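Local coordinates for protein galactose-binding lectin (Arachis hypogaea, PDB 6VAW) that binds D-galactose and its derivatives as a homotetrameric legume lectin whose subunits each carry calcium and manganese ions beside the sugar pocket, at residues 69-74 against 161-166; 90-95 against 199-204. One frame throughout, in Å; residues are numbered along the deposited sequence.

Interaction 1: residues 69-74 against 161-166; sequences FSFEMK and VKVTVI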
loop_
_atom_site.group_PDB
_atom_site.type_symbol
_atom_site.label_atom_id
_atom_site.label_comp_id
_atom_site.label_asym_id
_atom_site.label_seq_id
_atom_site.Cartn_x
_atom_site.Cartn_y
_atom_site.Cartn_z
ATOM N N PHE A 69 15.036 -0.080 5.748
ATOM C CA PHE A 69 15.259 -1.243 6.607
ATOM C C PHE A 69 15.843 -0.783 7.919
ATOM O O PHE A 69 16.302 0.359 8.036
ATOM C CB PHE A 69 16.165 -2.321 5.921
ATOM C CG PHE A 69 17.488 -1.818 5.376
ATOM C CD1 PHE A 69 18.613 -1.758 6.190
ATOM C CD2 PHE A 69 17.600 -1.385 4.057
ATOM C CE1 PHE A 69 19.836 -1.324 5.684
ATOM C CE2 PHE A 69 18.816 -0.911 3.560
ATOM C CZ PHE A 69 19.933 -0.904 4.373
ATOM N N SER A 70 15.761 -1.663 8.930
ATOM C CA SER A 70 16.337 -1.422 10.230
ATOM C C SER A 70 17.148 -2.625 10.665
ATOM O O SER A 70 16.776 -3.778 10.409
ATOM C CB SER A 70 15.288 -1.066 11.270
ATOM O OG SER A 70 14.332 -2.090 11.451
ATOM N N PHE A 71 18.282 -2.349 11.279
ATOM C CA PHE A 71 19.163 -3.397 11.755
ATOM C C PHE A 71 19.717 -3.043 13.116
ATOM O O PHE A 71 19.558 -1.905 13.589
ATOM C CB PHE A 71 20.312 -3.664 10.743
ATOM C CG PHE A 71 21.326 -2.551 10.564
ATOM C CD1 PHE A 71 22.350 -2.361 11.495
ATOM C CD2 PHE A 71 21.302 -1.741 9.430
ATOM C CE1 PHE A 71 23.281 -1.335 11.336
ATOM C CE2 PHE A 71 22.248 -0.721 9.260
ATOM C CZ PHE A 71 23.231 -0.524 10.209
ATOM N N GLU A 72 20.424 -4.016 13.711
ATOM C CA GLU A 72 21.093 -3.851 14.981
ATOM C C GLU A 72 22.346 -4.706 15.006
ATOM O O GLU A 72 22.318 -5.869 14.601
ATOM C CB GLU A 72 20.129 -4.230 16.122
ATOM C CG GLU A 72 20.662 -3.978 17.524
ATOM C CD GLU A 72 19.911 -4.709 18.625
ATOM O OE1 GLU A 72 18.657 -4.678 18.622
ATOM O OE2 GLU A 72 20.581 -5.308 19.499
ATOM N N MET A 73 23.455 -4.105 15.446
ATOM C CA MET A 73 24.680 -4.855 15.690
ATOM C C MET A 73 24.978 -4.750 17.178
ATOM O O MET A 73 24.875 -3.660 17.752
ATOM C CB MET A 73 25.830 -4.380 14.810
ATOM C CG MET A 73 25.697 -4.879 13.382
ATOM S SD MET A 73 27.041 -4.364 12.315
ATOM C CE MET A 73 26.589 -2.644 11.960
ATOM N N LYS A 74 25.262 -5.886 17.811
ATOM C CA LYS A 74 25.528 -5.932 19.244
ATOM C C LYS A 74 26.794 -6.731 19.547
ATOM O O LYS A 74 26.987 -7.829 19.010
ATOM C CB LYS A 74 24.328 -6.515 19.989
ATOM C CG LYS A 74 24.371 -6.270 21.489
ATOM C CD LYS A 74 22.982 -6.181 22.070
ATOM C CE LYS A 74 22.843 -6.844 23.419
ATOM N NZ LYS A 74 23.611 -6.195 24.529
ATOM N N VAL A 161 19.321 0.844 14.120
ATOM C CA VAL A 161 19.696 1.779 13.054
ATOM C C VAL A 161 18.631 1.704 11.934
ATOM O O VAL A 161 18.230 0.607 11.542
ATOM C CB VAL A 161 21.131 1.482 12.526
ATOM C CG1 VAL A 161 21.509 2.451 11.408
ATOM C CG2 VAL A 161 22.168 1.529 13.649
ATOM N N LYS A 162 18.163 2.870 11.458
ATOM C CA LYS A 162 17.196 3.002 10.366
ATOM C C LYS A 162 17.922 3.495 9.116
ATOM O O LYS A 162 18.768 4.393 9.194
ATOM C CB LYS A 162 16.036 3.957 10.735
ATOM C CG LYS A 162 15.194 3.452 11.890
ATOM C CD LYS A 162 13.967 4.285 12.156
ATOM C CE LYS A 162 13.168 3.644 13.260
ATOM N NZ LYS A 162 13.825 3.734 14.602
ATOM N N VAL A 163 17.628 2.879 7.977
ATOM C CA VAL A 163 18.256 3.236 6.701
ATOM C C VAL A 163 17.166 3.435 5.646
ATOM O O VAL A 163 16.215 2.661 5.575
ATOM C CB VAL A 163 19.316 2.192 6.229
ATOM C CG1 VAL A 163 20.043 2.674 4.960
ATOM C CG2 VAL A 163 20.330 1.868 7.342
ATOM N N THR A 164 17.338 4.448 4.813
ATOM C CA THR A 164 16.479 4.727 3.687
ATOM C C THR A 164 17.405 4.860 2.493
ATOM O O THR A 164 18.432 5.523 2.575
ATOM C CB THR A 164 15.604 5.966 3.946
ATOM O OG1 THR A 164 14.603 5.624 4.894
ATOM C CG2 THR A 164 14.895 6.450 2.690
ATOM N N VAL A 165 17.047 4.210 1.401
ATOM C CA VAL A 165 17.834 4.216 0.188
ATOM C C VAL A 165 16.925 4.584 -0.998
ATOM O O VAL A 165 15.849 4.026 -1.188
ATOM C CB VAL A 165 18.572 2.870 -0.052
ATOM C CG1 VAL A 165 19.413 2.942 -1.303
ATOM C CG2 VAL A 165 19.433 2.451 1.151
ATOM N N ILE A 166 17.416 5.510 -1.830
ATOM C CA ILE A 166 16.697 5.944 -3.035
ATOM C C ILE A 166 17.608 5.718 -4.221
ATOM O O ILE A 166 18.720 6.265 -4.239
ATOM C CB ILE A 166 16.222 7.424 -3.004
ATOM C CG1 ILE A 166 15.255 7.726 -1.856
ATOM C CG2 ILE A 166 15.604 7.839 -4.365
ATOM C CD1 ILE A 166 15.025 9.248 -1.669
#
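Phe69, Val161 and Val163 bury the most surface here, closely followed by Phe71. They lie on one face of two neighbouring antiparallel strands in the back sheet of the legume lectin sandwich. Each phenylalanine faces a valine in a hydrogen-bonded pair. Phe69 N and O bond Val163 O and N, and Phe71 does the same with Val161. Val161 N lies 2.8 Å from Phe71 O, and the bond is almost straight (178°).

Both rings have CG in the crowded position between the backbone N and the carbonyl carbon (chi1 53° in Phe69, 67° in Phe71). This turns each ring over toward the valine of the adjacent strand. Val163 CB lies 3.8 Å from the centroid of the Phe69 ring, over one face and offset toward the rim. Its CG1 comes to CZ and its CG2 to CE1, both from the side of the ring on which CB lies. Val161 CB makes the same CH-pi contact with Phe71, at 3.9 Å from the ring centroid. Val163 CG2 also meets Phe71 CE2 at 3.7 Å, which wedges this methyl between the two rings. Between the bonded pairs, Ser70 CA directs its hydrogen at Val161 O, 3.1 Å away. Ser70 lies on the other sheet face, where its OG bonds Ser222 OG.

Phe206, Phe87 and Phe122 of the seven-stranded sheet meet these rings from across the sandwich. Strand 217-229 flanks 64-74, and strand 173-179 flanks 159-168.

Interaction 2: residues 90-95 against 199-204; sequences APEDTQ and PERVKF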
loop_
_atom_site.group_PDB
_atom_site.type_symbol
_atom_site.label_atom_id
_atom_site.label_comp_id
_atom_site.label_asym_id
_atom_site.label_seq_id
_atom_site.Cartn_x
_atom_site.Cartn_y
_atom_site.Cartn_z
ATOM N N ALA A 90 22.414 -8.394 -6.480
ATOM C CA ALA A 90 23.331 -9.293 -7.191
ATOM C C ALA A 90 22.591 -10.138 -8.237
ATOM O O ALA A 90 21.364 -10.161 -8.206
ATOM C CB ALA A 90 24.058 -10.197 -6.179
ATOM N N PRO A 91 23.304 -10.850 -9.151
ATOM C CA PRO A 91 22.598 -11.721 -10.134
ATOM C C PRO A 91 21.661 -12.704 -9.408
ATOM O O PRO A 91 21.934 -13.067 -8.246
ATOM C CB PRO A 91 23.746 -12.432 -10.876
ATOM C CG PRO A 91 24.909 -11.509 -10.738
ATOM C CD PRO A 91 24.766 -10.935 -9.329
ATOM N N GLU A 92 20.539 -13.089 -10.050
ATOM C CA GLU A 92 19.525 -13.951 -9.426
ATOM C C GLU A 92 20.084 -15.298 -8.917
ATOM O O GLU A 92 19.507 -15.841 -7.973
ATOM C CB GLU A 92 18.292 -14.177 -10.333
ATOM C CG GLU A 92 18.568 -14.846 -11.667
ATOM C CD GLU A 92 17.464 -14.746 -12.699
ATOM O OE1 GLU A 92 16.272 -14.858 -12.328
ATOM O OE2 GLU A 92 17.804 -14.596 -13.894
ATOM N N ASP A 93 21.200 -15.794 -9.482
ATOM C CA ASP A 93 21.802 -17.067 -9.065
ATOM C C ASP A 93 22.881 -16.889 -7.973
ATOM O O ASP A 93 23.660 -17.818 -7.719
ATOM C CB ASP A 93 22.418 -17.778 -10.294
ATOM C CG ASP A 93 23.685 -17.127 -10.842
ATOM O OD1 ASP A 93 23.768 -15.863 -10.844
ATOM O OD2 ASP A 93 24.589 -17.871 -11.278
ATOM N N THR A 94 22.927 -15.710 -7.328
ATOM C CA THR A 94 23.936 -15.382 -6.319
ATOM C C THR A 94 23.952 -16.373 -5.142
ATOM O O THR A 94 22.917 -16.762 -4.594
ATOM C CB THR A 94 23.833 -13.920 -5.822
ATOM O OG1 THR A 94 24.974 -13.620 -5.044
ATOM C CG2 THR A 94 22.545 -13.612 -5.023
ATOM N N GLN A 95 25.166 -16.778 -4.783
ATOM C CA GLN A 95 25.446 -17.687 -3.675
ATOM C C GLN A 95 26.617 -17.157 -2.867
ATOM O O GLN A 95 27.430 -16.397 -3.392
ATOM C CB GLN A 95 25.779 -19.111 -4.200
ATOM C CG GLN A 95 24.620 -19.871 -4.882
ATOM C CD GLN A 95 23.475 -20.275 -3.970
ATOM O OE1 GLN A 95 22.301 -20.149 -4.331
ATOM N NE2 GLN A 95 23.775 -20.797 -2.786
ATOM N N PRO A 199 22.947 -7.729 -14.221
ATOM C CA PRO A 199 22.049 -8.291 -15.258
ATOM C C PRO A 199 20.630 -7.734 -15.141
ATOM O O PRO A 199 20.279 -7.117 -14.097
ATOM C CB PRO A 199 22.072 -9.792 -14.965
ATOM C CG PRO A 199 22.373 -9.897 -13.507
ATOM C CD PRO A 199 23.271 -8.744 -13.184
ATOM N N GLU A 200 19.779 -8.011 -16.155
ATOM C CA GLU A 200 18.383 -7.532 -16.129
ATOM C C GLU A 200 17.605 -7.998 -14.882
ATOM O O GLU A 200 16.775 -7.247 -14.378
ATOM C CB GLU A 200 17.627 -7.975 -17.390
ATOM C CG GLU A 200 18.050 -7.221 -18.630
ATOM C CD GLU A 200 17.693 -7.937 -19.914
ATOM O OE1 GLU A 200 16.534 -7.793 -20.361
ATOM O OE2 GLU A 200 18.575 -8.618 -20.487
ATOM N N ARG A 201 17.835 -9.256 -14.442
ATOM C CA ARG A 201 17.177 -9.879 -13.292
ATOM C C ARG A 201 18.171 -10.045 -12.148
ATOM O O ARG A 201 19.292 -10.573 -12.311
ATOM C CB ARG A 201 16.512 -11.213 -13.639
ATOM C CG ARG A 201 15.329 -11.086 -14.626
ATOM C CD ARG A 201 15.008 -12.375 -15.362
ATOM N NE ARG A 201 14.897 -13.533 -14.474
ATOM C CZ ARG A 201 13.842 -14.340 -14.406
ATOM N NH1 ARG A 201 12.781 -14.129 -15.179
ATOM N NH2 ARG A 201 13.848 -15.378 -13.581
ATOM N N VAL A 202 17.754 -9.548 -10.985
ATOM C CA VAL A 202 18.581 -9.529 -9.781
ATOM C C VAL A 202 17.822 -9.942 -8.554
ATOM O O VAL A 202 16.592 -10.069 -8.581
ATOM C CB VAL A 202 19.249 -8.124 -9.519
ATOM C CG1 VAL A 202 20.191 -7.714 -10.657
ATOM C CG2 VAL A 202 18.202 -7.042 -9.214
ATOM N N LYS A 203 18.578 -10.170 -7.479
ATOM C CA LYS A 203 18.063 -10.434 -6.138
ATOM C C LYS A 203 18.641 -9.369 -5.173
ATOM O O LYS A 203 19.774 -8.921 -5.315
ATOM C CB LYS A 203 18.308 -11.878 -5.643
ATOM C CG LYS A 203 17.188 -12.798 -6.157
ATOM C CD LYS A 203 17.360 -14.241 -5.765
ATOM C CE LYS A 203 16.378 -15.103 -6.515
ATOM N NZ LYS A 203 16.493 -16.528 -6.111
ATOM N N PHE A 204 17.800 -8.921 -4.259
ATOM C CA PHE A 204 18.093 -7.929 -3.235
ATOM C C PHE A 204 18.186 -8.677 -1.926
ATOM O O PHE A 204 17.431 -9.619 -1.716
ATOM C CB PHE A 204 16.974 -6.862 -3.172
ATOM C CG PHE A 204 16.959 -5.868 -4.321
ATOM C CD1 PHE A 204 16.339 -6.184 -5.535
ATOM C CD2 PHE A 204 17.528 -4.611 -4.177
ATOM C CE1 PHE A 204 16.312 -5.265 -6.582
ATOM C CE2 PHE A 204 17.514 -3.694 -5.234
ATOM C CZ PHE A 204 16.869 -4.007 -6.414
#
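The Arg201 guanidinium is met at its edge, near its plane, by the Glu92 carboxylate. The carboxylate does not lie flat against it, for the two planes stand 48° apart. Pro51 of strand 43-53 packs against both side chains, and Pro16 of a neighbouring subunit packs on Arg201. The salt bridge sits where strand 84-91 leaves the seven-stranded sheet of the legume lectin fold beside strand 201-209.

Glu92 OE1 accepts from two guanidinium nitrogens, NE and NH2, through its syn lone pair. NH2 of Arg201 is 2.8 Å from Glu92 OE1, and NE of Arg201 is 2.9 Å from the same oxygen. A weak third bond runs from Arg201 NE to Glu92 OE2. The grip is side-on, with two nitrogens on one oxygen, and this probably steadies the charged form of the carboxylate. Arg201 is bent at chi3 (49°). Glu92 has CG between the backbone N and the carbonyl carbon (chi1 61°), and its chain then runs extended to the arginine.

Ala90 and Lys203 form a hydrogen-bonded antiparallel pair. Ala90 N to Lys203 O and Lys203 N to Ala90 O are both 2.9 Å. One step on, Pro91 and Val202 pair without such bonds and their side chains diverge. A type I turn from Pro91 to Thr94 then carries the chain off the sheet, closed by Thr94 N bonding Pro91 O. The side chains of Pro91 and Pro199 cross at about a right angle, with CB of Pro91 3.9 Å from CG of Pro199. The extended Lys203 chain passes the backbone carbonyl of Glu92, and its NZ bonds Asn19 OD1. CD of Lys203 lies 3.5 Å from Glu92 O.

The two contacts belong to different sheets of one legume lectin domain. Interaction 1 joins strands 64-74 and 159-168 in the back sheet that also holds 217-229 and 173-179. Interaction 2 joins 84-91 and 201-209 in the seven-stranded one. Their centres are 22 Å apart, on opposite sides of the chain's centre, and their nearest atoms are about 8 Å apart. Along the chain the segments alternate: 69-74, 90-95, 161-166, 199-204. Strand 64-74 is followed directly by 84-91, so the chain passes from one sheet to the other there. Each contact pairs strands distant in sequence within its own sheet; because the segments alternate, the chain crosses between the sheets more than once.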